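Local coordinates for protein 4-amino-4-deoxy-L-arabinose transferase or related glycosyltransferases of PMT family (Cupriavidus metallidurans, PDB 5EZM) that probably transfers 4-amino-4-deoxy-L-arabinose from an undecaprenyl phosphate carrier to lipid A, as a zinc-binding membrane glycosyltransferase of the GT-C fold, at residues V219-V224 and A327-I332; V336-S341 and P346-P351; P149-A154 and V352-G357; R131-R136 and A360-D365. One frame throughout, in Å; residues are numbered along the deposited sequence.

Contact 1 (V219-V224 and A327-I332); sequences VVYTLV and AGIWAI. With DSL (mono-trans, octa-cis decaprenyl-phosphate), chain C.
Ile329 meets Val220, Tyr221 and Val224 where two transmembrane helices of the GT-C fold cross. The short axes of 219-224 and 327-332 run at 128° to each other and come within 9.9 Å. Both branches of Ile329 work. CG2 of Ile329 lies 3.6 Å from CG1 of Val220. The CG1-CD1 branch reaches Tyr221: CD1 of Ile329 rests 3.6 Å from the backbone CA of Tyr221 and 3.8 Å from ring atom CD1 of Tyr221. It crosses the Tyr221 side chain at about a right angle. CG2 of Val224 meets CD1 of Ile329 tip to tip, at 4.1 Å. The branch takes this course because CG1 of Ile329 stands anti to the carbonyl carbon (chi1 -66°) and the chain is extended beyond it. A glycine in place of Ile329 would probably open a gap beside Val220 and Tyr221 and leave the two helices without this apolar bridge. The far end of Tyr221 is held too, its OH hydrogen-bonded to Arg322 N. On another side of helix 323-339, the indole edge of Trp330 meets C21 of the polyprenyl lipid. The closest lipid approach is Trp330 CZ3 to C23 of the decaprenyl chain, 3.5 Å.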
# COMPACT_ATOMS: atom_id res chain seq x y z
N VAL A 219 26.09 3.26 1.08
CA VAL A 219 27.28 4.05 0.75
C VAL A 219 27.27 5.37 1.52
O VAL A 219 28.28 5.76 2.12
CB VAL A 219 27.40 4.27 -0.77
CG1 VAL A 219 27.71 2.96 -1.47
CG2 VAL A 219 26.16 4.91 -1.36
N VAL A 220 26.11 6.04 1.57
CA VAL A 220 25.97 7.25 2.37
C VAL A 220 26.45 7.00 3.79
O VAL A 220 27.24 7.77 4.35
CB VAL A 220 24.51 7.75 2.35
CG1 VAL A 220 24.36 8.99 3.21
CG2 VAL A 220 24.07 8.03 0.92
N TYR A 221 26.00 5.88 4.38
CA TYR A 221 26.46 5.53 5.72
C TYR A 221 27.98 5.48 5.78
O TYR A 221 28.60 6.16 6.61
CB TYR A 221 25.86 4.18 6.15
CG TYR A 221 26.29 3.74 7.53
CD1 TYR A 221 25.65 4.22 8.66
CD2 TYR A 221 27.33 2.84 7.70
CE1 TYR A 221 26.04 3.82 9.93
CE2 TYR A 221 27.73 2.43 8.96
CZ TYR A 221 27.09 2.93 10.07
OH TYR A 221 27.48 2.53 11.33
N THR A 222 28.60 4.72 4.87
CA THR A 222 30.05 4.59 4.92
C THR A 222 30.77 5.89 4.59
O THR A 222 31.99 5.96 4.79
CB THR A 222 30.51 3.49 3.96
OG1 THR A 222 30.38 3.94 2.61
CG2 THR A 222 29.68 2.23 4.16
N LEU A 223 30.06 6.91 4.11
CA LEU A 223 30.67 8.21 3.91
C LEU A 223 30.56 9.08 5.15
O LEU A 223 31.42 9.95 5.37
CB LEU A 223 30.03 8.93 2.72
CG LEU A 223 30.20 8.24 1.37
CD1 LEU A 223 29.62 9.10 0.25
CD2 LEU A 223 31.66 7.91 1.10
N VAL A 224 29.53 8.87 5.97
CA VAL A 224 29.36 9.69 7.17
C VAL A 224 30.19 9.14 8.32
O VAL A 224 30.81 9.91 9.07
CB VAL A 224 27.86 9.77 7.53
CG1 VAL A 224 27.66 10.64 8.76
CG2 VAL A 224 27.06 10.32 6.36
N ALA A 327 19.40 3.87 10.77
CA ALA A 327 17.98 4.12 10.53
C ALA A 327 17.75 5.54 10.04
O ALA A 327 16.94 5.77 9.13
CB ALA A 327 17.18 3.86 11.80
N GLY A 328 18.46 6.51 10.62
CA GLY A 328 18.29 7.89 10.19
C GLY A 328 18.75 8.12 8.76
O GLY A 328 18.10 8.83 8.00
N ILE A 329 19.89 7.53 8.39
CA ILE A 329 20.35 7.64 7.00
C ILE A 329 19.40 6.89 6.07
O ILE A 329 19.21 7.29 4.92
CB ILE A 329 21.80 7.13 6.89
CG1 ILE A 329 22.74 8.05 7.67
CG2 ILE A 329 22.23 7.04 5.44
CD1 ILE A 329 24.19 7.63 7.63
N TRP A 330 18.79 5.81 6.55
CA TRP A 330 17.74 5.13 5.80
C TRP A 330 16.61 6.10 5.46
O TRP A 330 16.33 6.38 4.29
CB TRP A 330 17.23 3.94 6.60
CG TRP A 330 16.19 3.10 5.94
CD1 TRP A 330 14.85 3.32 5.91
CD2 TRP A 330 16.41 1.87 5.23
NE1 TRP A 330 14.21 2.32 5.22
CE2 TRP A 330 15.15 1.42 4.79
CE3 TRP A 330 17.55 1.12 4.92
CZ2 TRP A 330 15.00 0.25 4.05
CZ3 TRP A 330 17.39 -0.04 4.19
CH2 TRP A 330 16.13 -0.47 3.77
N ALA A 331 15.98 6.66 6.50
CA ALA A 331 14.83 7.54 6.29
C ALA A 331 15.20 8.77 5.47
O ALA A 331 14.50 9.12 4.50
CB ALA A 331 14.25 7.96 7.64
N ILE A 332 16.30 9.44 5.82
CA ILE A 332 16.66 10.69 5.15
C ILE A 332 17.06 10.42 3.71
O ILE A 332 16.61 11.11 2.78
CB ILE A 332 17.78 11.41 5.92
CG1 ILE A 332 17.30 11.81 7.32
CG2 ILE A 332 18.24 12.64 5.15
CD1 ILE A 332 18.41 12.30 8.23
C21 DSL C . 21.14 0.05 4.89
C22 DSL C . 21.06 -1.43 4.57
C23 DSL C . 19.94 -2.28 5.16
C24 DSL C . 21.97 -1.98 3.76
C25 DSL C . 21.90 -3.49 3.42
C26 DSL C . 22.13 -3.66 1.89
C27 DSL C . 23.34 -4.62 1.64
C28 DSL C . 23.73 -5.67 2.70
C29 DSL C . 24.05 -4.53 0.49
C30 DSL C . 23.66 -3.47 -0.58
C31 DSL C . 24.92 -3.06 -1.41
C32 DSL C . 24.62 -3.21 -2.94
C33 DSL C . 24.69 -4.59 -3.62
C34 DSL C . 24.31 -2.11 -3.68

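Contact 2 (V336-S341 and P346-P351); sequences VFFSIS and PGYIVP. With MPG ([(Z)-octadec-9-enyl] (2R)-2,3-bis(oxidanyl)propanoate), chain B; MPG ([(Z)-octadec-9-enyl] (2R)-2,3-bis(oxidanyl)propanoate), chain D; MPG ([(Z)-octadec-9-enyl] (2R)-2,3-bis(oxidanyl)propanoate), chain Z.
The ring of Phe338 is covered on both faces, by Phe337 of its own helix and by Tyr348 from across the contact. CD2 of Phe337 sits over the centre of one face. The backbone puts CB of Tyr348 over the opposite face in a CH-pi contact, 3.8 Å from the Phe338 centroid and 14° off the ring normal. The two rings meet obliquely, with planes 35° apart and centroids 5.3 Å apart. The carbonyl of Tyr348 also turns to the ring, where its O comes near Phe338 CE2. CG of Tyr348 stands anti to its carbonyl carbon (chi1 -70°), which brings the ring, through CD2, near Phe338 CD1. Ile349 adds a lighter touch, CD1 to Phe338 CD2 at 4.3 Å. The pair packs the end of helix 323-339 against the turn before helix 352-365. The octadecenyl lipid of chain D completes the group. Its C7 meets the edge of Phe338 at CE1, 3.7 Å away, and its C9 lies over one face of the Tyr348 ring. The side chain of Tyr348 is about 7 Å from that of the zinc ligand His270. No hydrogen bond joins the two segments, so the contact rests on dispersion and ring-face packing, suited to a lipid-lined wall.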
# COMPACT_ATOMS: atom_id res chain seq x y z
N VAL A 336 15.05 11.89 0.47
CA VAL A 336 15.59 12.81 -0.53
C VAL A 336 15.69 12.14 -1.89
O VAL A 336 15.65 12.81 -2.93
CB VAL A 336 16.95 13.39 -0.09
CG1 VAL A 336 16.83 14.02 1.28
CG2 VAL A 336 18.02 12.31 -0.12
N PHE A 337 15.81 10.81 -1.92
CA PHE A 337 15.83 10.11 -3.21
C PHE A 337 14.50 10.26 -3.93
O PHE A 337 14.46 10.64 -5.10
CB PHE A 337 16.17 8.63 -3.01
CG PHE A 337 15.97 7.81 -4.25
CD1 PHE A 337 16.92 7.80 -5.26
CD2 PHE A 337 14.82 7.04 -4.41
CE1 PHE A 337 16.73 7.05 -6.41
CE2 PHE A 337 14.63 6.28 -5.56
CZ PHE A 337 15.59 6.29 -6.55
N PHE A 338 13.40 9.96 -3.24
CA PHE A 338 12.10 10.11 -3.89
C PHE A 338 11.70 11.57 -4.03
O PHE A 338 10.87 11.88 -4.89
CB PHE A 338 11.04 9.32 -3.12
CG PHE A 338 11.19 7.84 -3.26
CD1 PHE A 338 11.08 7.23 -4.50
CD2 PHE A 338 11.43 7.05 -2.15
CE1 PHE A 338 11.22 5.87 -4.64
CE2 PHE A 338 11.57 5.68 -2.28
CZ PHE A 338 11.46 5.09 -3.53
N SER A 339 12.27 12.46 -3.22
CA SER A 339 11.92 13.87 -3.31
C SER A 339 12.54 14.56 -4.52
O SER A 339 12.03 15.59 -4.95
CB SER A 339 12.34 14.60 -2.03
OG SER A 339 11.50 14.23 -0.94
N ILE A 340 13.63 14.01 -5.06
CA ILE A 340 14.25 14.56 -6.26
C ILE A 340 13.93 13.74 -7.51
O ILE A 340 14.47 14.03 -8.58
CB ILE A 340 15.78 14.68 -6.10
CG1 ILE A 340 16.42 13.29 -6.00
CG2 ILE A 340 16.12 15.52 -4.88
CD1 ILE A 340 17.91 13.32 -5.72
N SER A 341 13.08 12.73 -7.39
CA SER A 341 12.69 11.93 -8.54
C SER A 341 11.59 12.63 -9.33
O SER A 341 10.81 13.42 -8.79
CB SER A 341 12.21 10.55 -8.09
OG SER A 341 11.67 9.80 -9.17
N PRO A 346 2.62 8.99 -3.35
CA PRO A 346 2.80 8.98 -1.88
C PRO A 346 3.40 7.69 -1.35
O PRO A 346 4.34 7.74 -0.54
CB PRO A 346 1.38 9.22 -1.36
CG PRO A 346 0.47 8.90 -2.50
CD PRO A 346 1.23 9.27 -3.74
N GLY A 347 2.90 6.53 -1.79
CA GLY A 347 3.40 5.25 -1.32
C GLY A 347 4.90 5.09 -1.42
O GLY A 347 5.49 4.35 -0.63
N TYR A 348 5.55 5.79 -2.37
CA TYR A 348 7.00 5.72 -2.49
C TYR A 348 7.69 5.94 -1.16
O TYR A 348 8.72 5.32 -0.86
CB TYR A 348 7.50 6.75 -3.51
CG TYR A 348 7.16 6.46 -4.95
CD1 TYR A 348 6.48 5.31 -5.31
CD2 TYR A 348 7.52 7.35 -5.96
CE1 TYR A 348 6.16 5.04 -6.63
CE2 TYR A 348 7.21 7.09 -7.28
CZ TYR A 348 6.53 5.94 -7.61
OH TYR A 348 6.22 5.68 -8.93
N ILE A 349 7.13 6.82 -0.32
CA ILE A 349 7.82 7.22 0.90
C ILE A 349 7.56 6.27 2.07
O ILE A 349 8.20 6.41 3.12
CB ILE A 349 7.43 8.67 1.28
CG1 ILE A 349 8.61 9.36 1.96
CG2 ILE A 349 6.22 8.70 2.18
CD1 ILE A 349 9.89 9.26 1.18
N VAL A 350 6.67 5.29 1.90
CA VAL A 350 6.33 4.40 3.02
C VAL A 350 7.53 3.67 3.60
O VAL A 350 7.62 3.55 4.83
CB VAL A 350 5.18 3.46 2.62
CG1 VAL A 350 4.86 2.51 3.75
CG2 VAL A 350 3.94 4.26 2.25
N PRO A 351 8.48 3.15 2.80
CA PRO A 351 9.61 2.42 3.40
C PRO A 351 10.42 3.18 4.45
O PRO A 351 11.22 2.55 5.15
CB PRO A 351 10.48 2.07 2.19
CG PRO A 351 9.52 1.92 1.10
CD PRO A 351 8.47 2.98 1.34
C2 MPG B . 16.56 15.46 -12.66
C3 MPG B . 16.80 14.30 -11.71
C4 MPG B . 16.17 13.02 -12.24
C5 MPG B . 15.98 11.94 -11.16
C6 MPG B . 14.92 10.91 -11.59
C7 MPG B . 15.13 9.52 -10.96
C8 MPG B . 14.31 8.44 -11.71
C9 MPG B . 14.88 7.01 -11.53
C10 MPG B . 14.79 6.21 -12.85
C11 MPG B . 13.52 5.34 -12.92
C12 MPG B . 13.82 3.87 -13.36
C1 MPG B . 17.53 16.62 -12.42
C2 MPG D . 16.72 2.08 -10.17
C3 MPG D . 15.91 3.19 -9.51
C4 MPG D . 14.42 3.09 -9.83
C5 MPG D . 13.56 4.04 -8.98
C6 MPG D . 12.06 3.75 -9.16
C7 MPG D . 11.25 4.04 -7.87
C8 MPG D . 9.93 3.23 -7.82
C9 MPG D . 9.51 2.88 -6.37
C1 MPG D . 18.23 2.32 -10.08
C2 MPG Z . 21.69 12.40 -0.27
C3 MPG Z . 21.62 11.73 1.10
C4 MPG Z . 21.86 12.72 2.23
C5 MPG Z . 22.06 12.01 3.58
C6 MPG Z . 22.29 12.99 4.75
C7 MPG Z . 22.56 12.24 6.07
C8 MPG Z . 22.87 13.18 7.26
C9 MPG Z . 23.50 12.42 8.45
C10 MPG Z . 23.76 13.32 9.69
C11 MPG Z . 24.73 12.68 10.71
C12 MPG Z . 24.52 13.23 12.16
C1 MPG Z . 21.42 11.43 -1.42

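Contact 3 (P149-A154 and V352-G357); sequences PMWSVA and VIPALG. With MPG ([(Z)-octadec-9-enyl] (2R)-2,3-bis(oxidanyl)propanoate), chain L.
Two transmembrane helices of the GT-C bundle cross here, 149-155 and 352-365. The axes of 149-154 and 352-357 make an angle of 133° and approach to 10.1 Å. Ile353 fits between Met150 and Trp151. Its CG1 lies 3.9 Å from SD of Met150, and the two side chains cross obliquely. Its CG2 touches CB of Trp151, also at 3.9 Å, as the two side chains slide past each other in opposite directions. The indole then reaches on to Pro354. CZ3 of Trp151 is 3.5 Å from CG of Pro354, and CH2 is nearly as close. This reach follows from CG of Trp151 standing anti to its backbone N (chi1 -168°). The chain of Met150 bends at its third torsion, which turns CE aside to a bound lipid, 3.7 Å from C12. An alanine at Met150 would probably leave a gap beside Ile353 CG1 and the lipid carbon C12 without its CE contact. The Trp151 ring nitrogen is satisfied by Gly118 O, which is likely to fix how the indole is turned. Helix 160-178 packs against Trp151 and Pro354, and helix 323-339 against Ala355 and Leu356. Helix 435-456 touches Pro149 and Ser152.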
# COMPACT_ATOMS: atom_id res chain seq x y z
N PRO A 149 -0.11 6.76 11.15
CA PRO A 149 -1.20 6.56 10.18
C PRO A 149 -0.73 6.08 8.83
O PRO A 149 -1.47 5.36 8.15
CB PRO A 149 -1.85 7.94 10.09
CG PRO A 149 -0.76 8.88 10.44
CD PRO A 149 0.05 8.18 11.50
N MET A 150 0.48 6.45 8.40
CA MET A 150 0.97 5.96 7.11
C MET A 150 1.18 4.45 7.15
O MET A 150 0.85 3.75 6.18
CB MET A 150 2.25 6.68 6.72
CG MET A 150 2.89 6.18 5.44
SD MET A 150 4.03 7.37 4.70
CE MET A 150 2.88 8.44 3.83
N TRP A 151 1.70 3.92 8.26
CA TRP A 151 1.97 2.49 8.32
C TRP A 151 0.68 1.68 8.46
O TRP A 151 0.54 0.62 7.85
CB TRP A 151 2.92 2.17 9.47
CG TRP A 151 3.45 0.77 9.40
CD1 TRP A 151 3.08 -0.29 10.18
CD2 TRP A 151 4.42 0.27 8.48
NE1 TRP A 151 3.77 -1.41 9.81
CE2 TRP A 151 4.60 -1.10 8.76
CE3 TRP A 151 5.16 0.85 7.44
CZ2 TRP A 151 5.49 -1.90 8.05
CZ3 TRP A 151 6.04 0.05 6.73
CH2 TRP A 151 6.20 -1.30 7.04
N SER A 152 -0.28 2.17 9.26
CA SER A 152 -1.52 1.42 9.46
C SER A 152 -2.45 1.55 8.26
O SER A 152 -2.97 0.55 7.76
CB SER A 152 -2.22 1.91 10.73
OG SER A 152 -2.80 3.19 10.55
N VAL A 153 -2.67 2.78 7.80
CA VAL A 153 -3.47 3.01 6.60
C VAL A 153 -2.88 2.26 5.42
O VAL A 153 -3.55 1.45 4.77
CB VAL A 153 -3.59 4.52 6.30
CG1 VAL A 153 -4.02 4.77 4.86
CG2 VAL A 153 -4.56 5.17 7.27
N ALA A 154 -1.60 2.51 5.12
CA ALA A 154 -0.95 1.80 4.02
C ALA A 154 -0.97 0.30 4.25
O ALA A 154 -1.04 -0.47 3.28
CB ALA A 154 0.48 2.31 3.84
N VAL A 352 10.25 4.50 4.59
CA VAL A 352 11.00 5.21 5.62
C VAL A 352 10.35 5.06 7.00
O VAL A 352 11.03 5.28 8.01
CB VAL A 352 11.15 6.71 5.30
CG1 VAL A 352 11.57 6.91 3.86
CG2 VAL A 352 9.87 7.47 5.61
N ILE A 353 9.08 4.66 7.05
CA ILE A 353 8.36 4.64 8.33
C ILE A 353 8.97 3.66 9.33
O ILE A 353 9.17 4.04 10.49
CB ILE A 353 6.86 4.39 8.10
CG1 ILE A 353 6.28 5.49 7.21
CG2 ILE A 353 6.12 4.33 9.42
CD1 ILE A 353 6.38 6.88 7.80
N PRO A 354 9.28 2.40 8.96
CA PRO A 354 9.88 1.49 9.96
C PRO A 354 11.12 2.06 10.63
O PRO A 354 11.23 2.03 11.87
CB PRO A 354 10.20 0.24 9.14
CG PRO A 354 9.24 0.27 8.02
CD PRO A 354 9.07 1.72 7.67
N ALA A 355 12.05 2.61 9.85
CA ALA A 355 13.24 3.23 10.42
C ALA A 355 12.85 4.32 11.41
O ALA A 355 13.34 4.33 12.56
CB ALA A 355 14.12 3.80 9.31
N LEU A 356 11.96 5.22 11.00
CA LEU A 356 11.43 6.23 11.92
C LEU A 356 10.90 5.57 13.19
O LEU A 356 11.20 6.03 14.30
CB LEU A 356 10.33 7.04 11.24
CG LEU A 356 10.76 7.91 10.06
CD1 LEU A 356 9.57 8.63 9.47
CD2 LEU A 356 11.83 8.90 10.49
N GLY A 357 10.15 4.48 13.03
CA GLY A 357 9.68 3.74 14.19
C GLY A 357 10.80 3.43 15.16
O GLY A 357 10.73 3.76 16.35
C5 MPG L . -4.28 14.81 9.58
C6 MPG L . -4.13 14.10 8.23
C7 MPG L . -3.50 12.70 8.33
C8 MPG L . -2.91 12.24 6.98
C9 MPG L . -2.38 10.78 6.99
C10 MPG L . -1.58 10.44 5.70
C11 MPG L . -1.58 8.92 5.40
C12 MPG L . -0.76 8.58 4.11
C13 MPG L . -0.83 7.08 3.75
C14 MPG L . -0.30 6.79 2.31
C15 MPG L . -0.63 5.34 1.84
C16 MPG L . 0.22 4.89 0.63

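Contact 4 (R131-R136 and A360-D365); sequences RWFGAR and AGVALD. With MPG ([(Z)-octadec-9-enyl] (2R)-2,3-bis(oxidanyl)propanoate), chain J.
Val362 sets one methyl over the ring of Phe133, and this is the tightly packed half of the contact. CG1 of Val362 lies over the ring face, 3.5 Å from the Phe133 centroid and 15° off the normal, a CH-pi contact. The shortest approach of CG1 of Val362 is 3.4 Å, to CD2 of Phe133. CB of Trp132 covers the opposite face, so the ring is held between its sequence neighbour and helix 352-365. Pro323 and Ala324 of helix 323-339 also touch Phe133, and Ala309 of helix 303-310 touches Val362.

The other half is looser and polar. Val362 is buried, whereas Arg136 and Asp365 are both partly exposed. They form a salt bridge through a single bond, Arg136 NE to Asp365 OD1, 3.2 Å long with an angle of 142° at the hydrogen. OD1 lies at the guanidinium edge, close to its plane, while the carboxylate plane is turned 41° from that of the guanidinium. Between the two halves the chain turns at Gly134, which has positive phi and stands as N-cap of helix 135-147. The chemistry therefore changes along the contact. Ring-face packing ties Phe133 to helix 352-365, and one bent charge pair ties the start of helix 135-147 to Asp365 of helix 352-365. The bridge would probably balance both charges at this edge of the bundle.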
# COMPACT_ATOMS: atom_id res chain seq x y z
N ARG A 131 17.00 -5.79 20.12
CA ARG A 131 18.39 -6.23 20.10
C ARG A 131 19.34 -5.09 20.48
O ARG A 131 20.20 -5.25 21.35
CB ARG A 131 18.74 -6.78 18.72
CG ARG A 131 20.17 -7.28 18.58
CD ARG A 131 20.43 -8.48 19.47
NE ARG A 131 21.60 -9.23 19.03
CZ ARG A 131 22.13 -10.24 19.71
NH1 ARG A 131 21.61 -10.61 20.87
NH2 ARG A 131 23.20 -10.87 19.24
N TRP A 132 19.18 -3.93 19.83
CA TRP A 132 20.14 -2.85 20.02
C TRP A 132 19.83 -1.94 21.20
O TRP A 132 20.76 -1.44 21.84
CB TRP A 132 20.23 -1.99 18.75
CG TRP A 132 21.07 -2.59 17.68
CD1 TRP A 132 20.64 -3.27 16.58
CD2 TRP A 132 22.50 -2.55 17.60
NE1 TRP A 132 21.72 -3.66 15.82
CE2 TRP A 132 22.87 -3.23 16.42
CE3 TRP A 132 23.51 -2.01 18.40
CZ2 TRP A 132 24.20 -3.38 16.03
CZ3 TRP A 132 24.83 -2.16 18.02
CH2 TRP A 132 25.16 -2.84 16.84
N PHE A 133 18.55 -1.72 21.52
CA PHE A 133 18.18 -0.73 22.52
C PHE A 133 17.36 -1.28 23.68
O PHE A 133 17.11 -0.53 24.63
CB PHE A 133 17.41 0.42 21.85
CG PHE A 133 18.12 1.01 20.67
CD1 PHE A 133 19.27 1.75 20.84
CD2 PHE A 133 17.62 0.83 19.39
CE1 PHE A 133 19.93 2.30 19.76
CE2 PHE A 133 18.27 1.38 18.30
CZ PHE A 133 19.42 2.12 18.48
N GLY A 134 16.94 -2.53 23.64
CA GLY A 134 16.31 -3.16 24.78
C GLY A 134 14.81 -3.31 24.60
O GLY A 134 14.22 -2.89 23.61
N ALA A 135 14.20 -3.93 25.62
CA ALA A 135 12.79 -4.29 25.53
C ALA A 135 11.89 -3.06 25.53
O ALA A 135 10.96 -2.97 24.72
CB ALA A 135 12.43 -5.23 26.68
N ARG A 136 12.14 -2.11 26.44
CA ARG A 136 11.26 -0.95 26.55
C ARG A 136 11.25 -0.15 25.25
O ARG A 136 10.18 0.20 24.72
CB ARG A 136 11.71 -0.08 27.73
CG ARG A 136 10.66 0.92 28.21
CD ARG A 136 11.15 1.70 29.43
NE ARG A 136 10.89 3.13 29.31
CZ ARG A 136 9.89 3.77 29.91
NH1 ARG A 136 9.06 3.11 30.70
NH2 ARG A 136 9.74 5.08 29.73
N ALA A 360 11.77 6.52 16.82
CA ALA A 360 10.74 6.83 17.80
C ALA A 360 10.93 5.98 19.05
O ALA A 360 10.94 6.50 20.18
CB ALA A 360 9.35 6.62 17.20
N GLY A 361 11.16 4.68 18.85
CA GLY A 361 11.34 3.78 19.98
C GLY A 361 12.41 4.24 20.94
O GLY A 361 12.25 4.12 22.16
N VAL A 362 13.50 4.80 20.42
CA VAL A 362 14.54 5.24 21.35
C VAL A 362 14.19 6.62 21.91
O VAL A 362 14.42 6.88 23.10
CB VAL A 362 15.93 5.21 20.69
CG1 VAL A 362 16.16 3.86 20.04
CG2 VAL A 362 16.10 6.32 19.67
N ALA A 363 13.59 7.49 21.10
CA ALA A 363 13.27 8.83 21.59
C ALA A 363 12.28 8.75 22.74
O ALA A 363 12.55 9.25 23.84
CB ALA A 363 12.73 9.69 20.45
N LEU A 364 11.15 8.08 22.51
CA LEU A 364 10.19 7.86 23.59
C LEU A 364 10.85 7.17 24.78
O LEU A 364 10.45 7.40 25.92
CB LEU A 364 9.02 7.02 23.07
CG LEU A 364 8.25 7.59 21.88
CD1 LEU A 364 7.26 6.58 21.30
CD2 LEU A 364 7.53 8.87 22.27
N ASP A 365 11.88 6.36 24.53
CA ASP A 365 12.52 5.64 25.63
C ASP A 365 13.25 6.57 26.58
O ASP A 365 13.45 6.21 27.74
CB ASP A 365 13.49 4.59 25.08
CG ASP A 365 14.00 3.66 26.15
OD1 ASP A 365 13.26 3.43 27.13
OD2 ASP A 365 15.13 3.16 26.01
C2 MPG J . 8.96 -9.64 17.76
C3 MPG J . 9.95 -9.11 18.79
C4 MPG J . 9.24 -8.57 20.03
C5 MPG J . 10.22 -7.93 21.03
C6 MPG J . 9.50 -7.38 22.27
C7 MPG J . 10.43 -6.60 23.21
C8 MPG J . 9.68 -6.02 24.44

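How the contacts relate
From the N terminus, residues 131-136 come first and wait for 360-365, so contact 4 closes the longest loop. Contact 3 opens next, at 149-154, and closes at 352-357 within that loop. Contacts 1 and 2 both lie inside contact 3, one after the other: 219-224 meets 327-332, then 336-341 meets 346-351. No loops cross. Helix 323-339 serves contacts 1 and 2, and helix 352-365 serves contacts 3 and 4. Contacts 1 and 2 touch through Trp330 NE1 and Pro351 O, a probable hydrogen bond of 3.0 Å. Contact 3 also packs on both, through Ala355 on Trp330 and Met150 on Ile349. Together they tie helices 112-133, 135-147, 149-155 and 209-224 to helices 323-339 and 352-365.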